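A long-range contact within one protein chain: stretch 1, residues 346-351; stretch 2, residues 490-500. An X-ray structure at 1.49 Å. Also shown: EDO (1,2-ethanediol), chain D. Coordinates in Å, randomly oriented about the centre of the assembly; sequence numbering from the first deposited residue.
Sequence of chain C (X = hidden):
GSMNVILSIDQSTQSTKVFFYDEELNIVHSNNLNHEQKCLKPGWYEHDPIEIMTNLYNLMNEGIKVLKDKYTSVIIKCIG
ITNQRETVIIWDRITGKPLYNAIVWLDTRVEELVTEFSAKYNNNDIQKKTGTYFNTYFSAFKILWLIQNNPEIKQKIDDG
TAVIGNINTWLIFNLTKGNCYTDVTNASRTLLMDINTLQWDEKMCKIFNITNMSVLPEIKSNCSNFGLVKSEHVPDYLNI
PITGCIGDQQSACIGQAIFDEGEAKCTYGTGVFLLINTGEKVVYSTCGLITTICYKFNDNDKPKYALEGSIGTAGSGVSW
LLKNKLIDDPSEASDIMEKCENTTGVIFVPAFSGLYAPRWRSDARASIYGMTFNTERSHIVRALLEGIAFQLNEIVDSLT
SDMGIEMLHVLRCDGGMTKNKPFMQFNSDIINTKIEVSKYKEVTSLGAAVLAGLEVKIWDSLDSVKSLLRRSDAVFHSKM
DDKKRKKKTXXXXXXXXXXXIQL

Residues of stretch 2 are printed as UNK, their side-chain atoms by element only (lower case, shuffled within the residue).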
# COMPACT_ATOMS: atom_id res chain seq x y z
N VAL C 346 -10.61 -2.72 -2.98
CA VAL C 346 -9.52 -2.21 -2.12
C VAL C 346 -10.07 -1.19 -1.12
O VAL C 346 -10.91 -0.32 -1.49
CB VAL C 346 -8.36 -1.59 -2.94
CG1 VAL C 346 -7.27 -0.88 -2.03
CG2 VAL C 346 -7.71 -2.74 -3.83
N ILE C 347 -9.61 -1.27 0.13
CA ILE C 347 -9.93 -0.32 1.14
C ILE C 347 -8.65 0.16 1.70
O ILE C 347 -7.73 -0.63 1.99
CB ILE C 347 -10.86 -0.90 2.27
CG1 ILE C 347 -12.14 -1.42 1.66
CG2 ILE C 347 -11.03 0.08 3.43
CD1 ILE C 347 -12.92 -2.25 2.46
N PHE C 348 -8.62 1.44 1.96
CA PHE C 348 -7.43 2.13 2.53
C PHE C 348 -7.89 2.83 3.80
O PHE C 348 -8.64 3.80 3.71
CB PHE C 348 -6.86 3.14 1.52
CG PHE C 348 -5.42 3.60 1.76
CD1 PHE C 348 -4.64 3.91 0.69
CD2 PHE C 348 -4.89 3.80 3.00
CE1 PHE C 348 -3.39 4.39 0.86
CE2 PHE C 348 -3.60 4.19 3.17
CZ PHE C 348 -2.84 4.52 2.08
N VAL C 349 -7.44 2.34 4.95
CA VAL C 349 -7.81 2.97 6.20
C VAL C 349 -6.72 4.01 6.45
O VAL C 349 -5.64 3.63 6.81
CB VAL C 349 -7.96 1.97 7.38
CG1 VAL C 349 -8.25 2.69 8.69
CG2 VAL C 349 -8.96 0.87 7.06
N PRO C 350 -7.00 5.32 6.16
CA PRO C 350 -5.94 6.36 6.11
C PRO C 350 -5.70 6.84 7.59
O PRO C 350 -6.49 7.71 8.15
CB PRO C 350 -6.57 7.49 5.25
CG PRO C 350 -7.91 6.96 4.77
CD PRO C 350 -8.29 5.91 5.84
N ALA C 351 -4.79 6.16 8.23
CA ALA C 351 -4.59 6.26 9.74
C ALA C 351 -3.09 6.47 9.99
O ALA C 351 -2.55 5.94 10.93
CB ALA C 351 -5.16 5.10 10.54
N UNK C 490 -20.34 -1.34 5.29
CA UNK C 490 -19.92 -2.66 5.91
C UNK C 490 -18.48 -3.07 5.52
O UNK C 490 -17.69 -3.58 6.37
o UNK C 490 -20.35 -5.02 5.79
c UNK C 490 -20.95 -3.74 5.54
N UNK C 491 -18.10 -2.88 4.26
CA UNK C 491 -16.81 -3.17 3.79
C UNK C 491 -15.78 -2.31 4.54
O UNK C 491 -14.73 -2.81 4.95
c UNK C 491 -17.74 -3.76 0.08
c UNK C 491 -16.64 -2.98 2.31
o UNK C 491 -17.49 -2.64 -0.54
c UNK C 491 -17.42 -4.06 1.55
o UNK C 491 -18.33 -4.73 -0.47
N UNK C 492 -16.05 -1.00 4.65
CA UNK C 492 -15.20 -0.12 5.39
C UNK C 492 -15.03 -0.55 6.84
O UNK C 492 -13.93 -0.69 7.43
c UNK C 492 -15.81 1.25 5.34
c UNK C 492 -12.67 4.41 7.69
c UNK C 492 -15.20 2.22 6.32
c UNK C 492 -13.90 2.83 6.26
n UNK C 492 -14.91 3.44 8.16
c UNK C 492 -11.77 3.65 5.60
c UNK C 492 -11.70 4.43 6.75
c UNK C 492 -12.89 2.87 5.32
c UNK C 492 -15.76 2.63 7.49
c UNK C 492 -13.80 3.64 7.40
N UNK C 493 -16.17 -0.85 7.41
CA UNK C 493 -16.22 -1.24 8.86
C UNK C 493 -15.40 -2.49 9.14
O UNK C 493 -14.67 -2.55 10.12
n UNK C 493 -19.81 -0.43 9.57
o UNK C 493 -17.87 0.82 9.78
c UNK C 493 -18.44 -0.27 9.58
c UNK C 493 -17.65 -1.50 9.30
N UNK C 494 -15.41 -3.44 8.24
CA UNK C 494 -14.64 -4.68 8.44
C UNK C 494 -13.15 -4.40 8.30
O UNK C 494 -12.34 -4.92 9.04
c UNK C 494 -15.97 -7.80 5.83
c UNK C 494 -16.83 -7.44 7.07
n UNK C 494 -16.41 -7.12 4.52
c UNK C 494 -16.46 -6.20 7.77
c UNK C 494 -15.08 -5.72 7.46
N UNK C 495 -12.75 -3.54 7.34
CA UNK C 495 -11.34 -3.10 7.19
C UNK C 495 -10.89 -2.32 8.41
O UNK C 495 -9.84 -2.58 8.95
c UNK C 495 -11.27 -2.21 5.97
N UNK C 496 -11.72 -1.44 8.97
CA UNK C 496 -11.36 -0.76 10.27
C UNK C 496 -11.22 -1.76 11.44
O UNK C 496 -10.22 -1.79 12.22
c UNK C 496 -12.32 0.37 10.60
c UNK C 496 -12.28 1.41 9.48
c UNK C 496 -11.93 1.01 11.93
N UNK C 497 -12.10 -2.72 11.46
CA UNK C 497 -12.00 -3.78 12.52
C UNK C 497 -10.69 -4.52 12.37
O UNK C 497 -10.03 -4.85 13.40
c UNK C 497 -13.20 -4.72 12.43
c UNK C 497 -14.62 -6.43 13.57
c UNK C 497 -13.29 -5.65 13.56
o UNK C 497 -14.76 -7.27 14.52
o UNK C 497 -15.46 -6.21 12.63
N UNK C 498 -10.32 -4.94 11.15
CA UNK C 498 -9.04 -5.64 10.86
C UNK C 498 -7.89 -4.78 11.37
O UNK C 498 -6.90 -5.29 11.92
c UNK C 498 -9.22 -7.21 7.37
c UNK C 498 -10.80 -9.04 7.04
c UNK C 498 -9.64 -6.94 8.77
c UNK C 498 -8.77 -5.96 9.37
n UNK C 498 -10.37 -7.81 6.74
n UNK C 498 -10.04 -9.91 7.71
n UNK C 498 -11.93 -9.49 6.50
N UNK C 499 -7.98 -3.49 11.14
CA UNK C 499 -6.90 -2.56 11.49
C UNK C 499 -6.73 -2.37 13.04
O UNK C 499 -5.66 -2.08 13.56
o UNK C 499 -7.34 -1.41 9.43
c UNK C 499 -6.10 -0.12 11.16
c UNK C 499 -7.21 -1.19 10.84
N UNK C 500 -7.83 -2.51 13.75
CA UNK C 500 -7.93 -2.18 15.22
C UNK C 500 -7.90 -3.41 16.12
O UNK C 500 -7.69 -3.26 17.33
c UNK C 500 -10.60 0.71 15.27
c UNK C 500 -9.21 -1.36 15.46
c UNK C 500 -8.13 0.95 15.25
c UNK C 500 -9.30 0.06 14.85
C1 EDO D . -15.83 0.63 -0.81
O1 EDO D . -16.32 1.78 -1.55
C2 EDO D . -14.97 -0.24 -1.75
O2 EDO D . -15.77 -0.78 -2.85

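Stretch 2 is helical throughout, and its positions can be read in turn against the short strand 347-349. Position 490 carries one carbon followed by one oxygen, a hydroxymethyl group that lies out of reach of stretch 1; it is Ser490. At position 491 three carbons run out in a chain and the third bears two oxygens, which marks a carboxylate with one methylene more than aspartate. Its CB lies 3.8 Å from Ile347 CD1, and its backbone O is closer still, 3.1 Å from the same CD1. This is Glu491, whose OE1 also accepts a weak hydrogen bond of 3.4 Å from O2 of the 1,2-ethanediol molecule.

Position 492 has one carbon leading to fused five- and six-membered rings that hold eight carbons and one nitrogen. An indole alone fits, so the residue is Trp492. Its CA-to-CB bond points sideways, but with chi1 in the t well the ring comes nearer to the strand. CE3 lies 3.8 Å from Ile347 CG2, while the ring edge meets Phe348 O at 3.7 Å from CZ3 and Pro350 CD at 3.8 Å from CH2.

Position 493 shows two carbons, the second carrying one oxygen and one nitrogen. It points away from the strand, is exposed and is Asn493. At 494 four carbons in a row end in nitrogen; the chain leaves sideways without touching stretch 1, as Lys494. Position 495 has a single carbon, CB, directed toward the strand, 3.4 Å from Ile347 CG2 and 4.0 Å from Val349 CG2. This is Ala495, and its short side chain lets the strand residues come close to the helix backbone: Val349 CG2 is also 4.0 Å from Ala495 C.

Three carbons, one of them bearing the other two, identify position 496 as Val496. It points sideways, and its CG2 is 4.1 Å from Val349 CG2. Position 497 repeats the three-carbon carboxylate, here exposed and out of reach: Glu497. The side chain at 498 has three carbons, a nitrogen, then a carbon with two more nitrogens. That guanidinium belongs to Arg498, which also makes no contact with the strand. Position 499 branches at its first carbon into one oxygen and one carbon, hence Thr499; OG1 approaches Val349 CG2 at 3.7 Å while donating a 2.8 Å hydrogen bond to Ala495 O, one turn back. Four carbons forked at the second make position 500 Leu500, beyond reach of stretch 1.

The contact is a packing of side chains with no hydrogen bond across it. Strand and helix run at 49° to one another, their axes 8.7 Å apart at closest approach, and 342 Å² is buried in total. Ile347 and Val349, alternate residues of the strand, both point toward the helix, whereas Phe348 between them points away. Ala495 touches both, Trp492 extends the contact to Pro350, and Thr499, one turn beyond Ala495, meets Val349 with its hydroxyl already engaged within the helix.

Stretch 2 490-500: SEWNKAVERTL
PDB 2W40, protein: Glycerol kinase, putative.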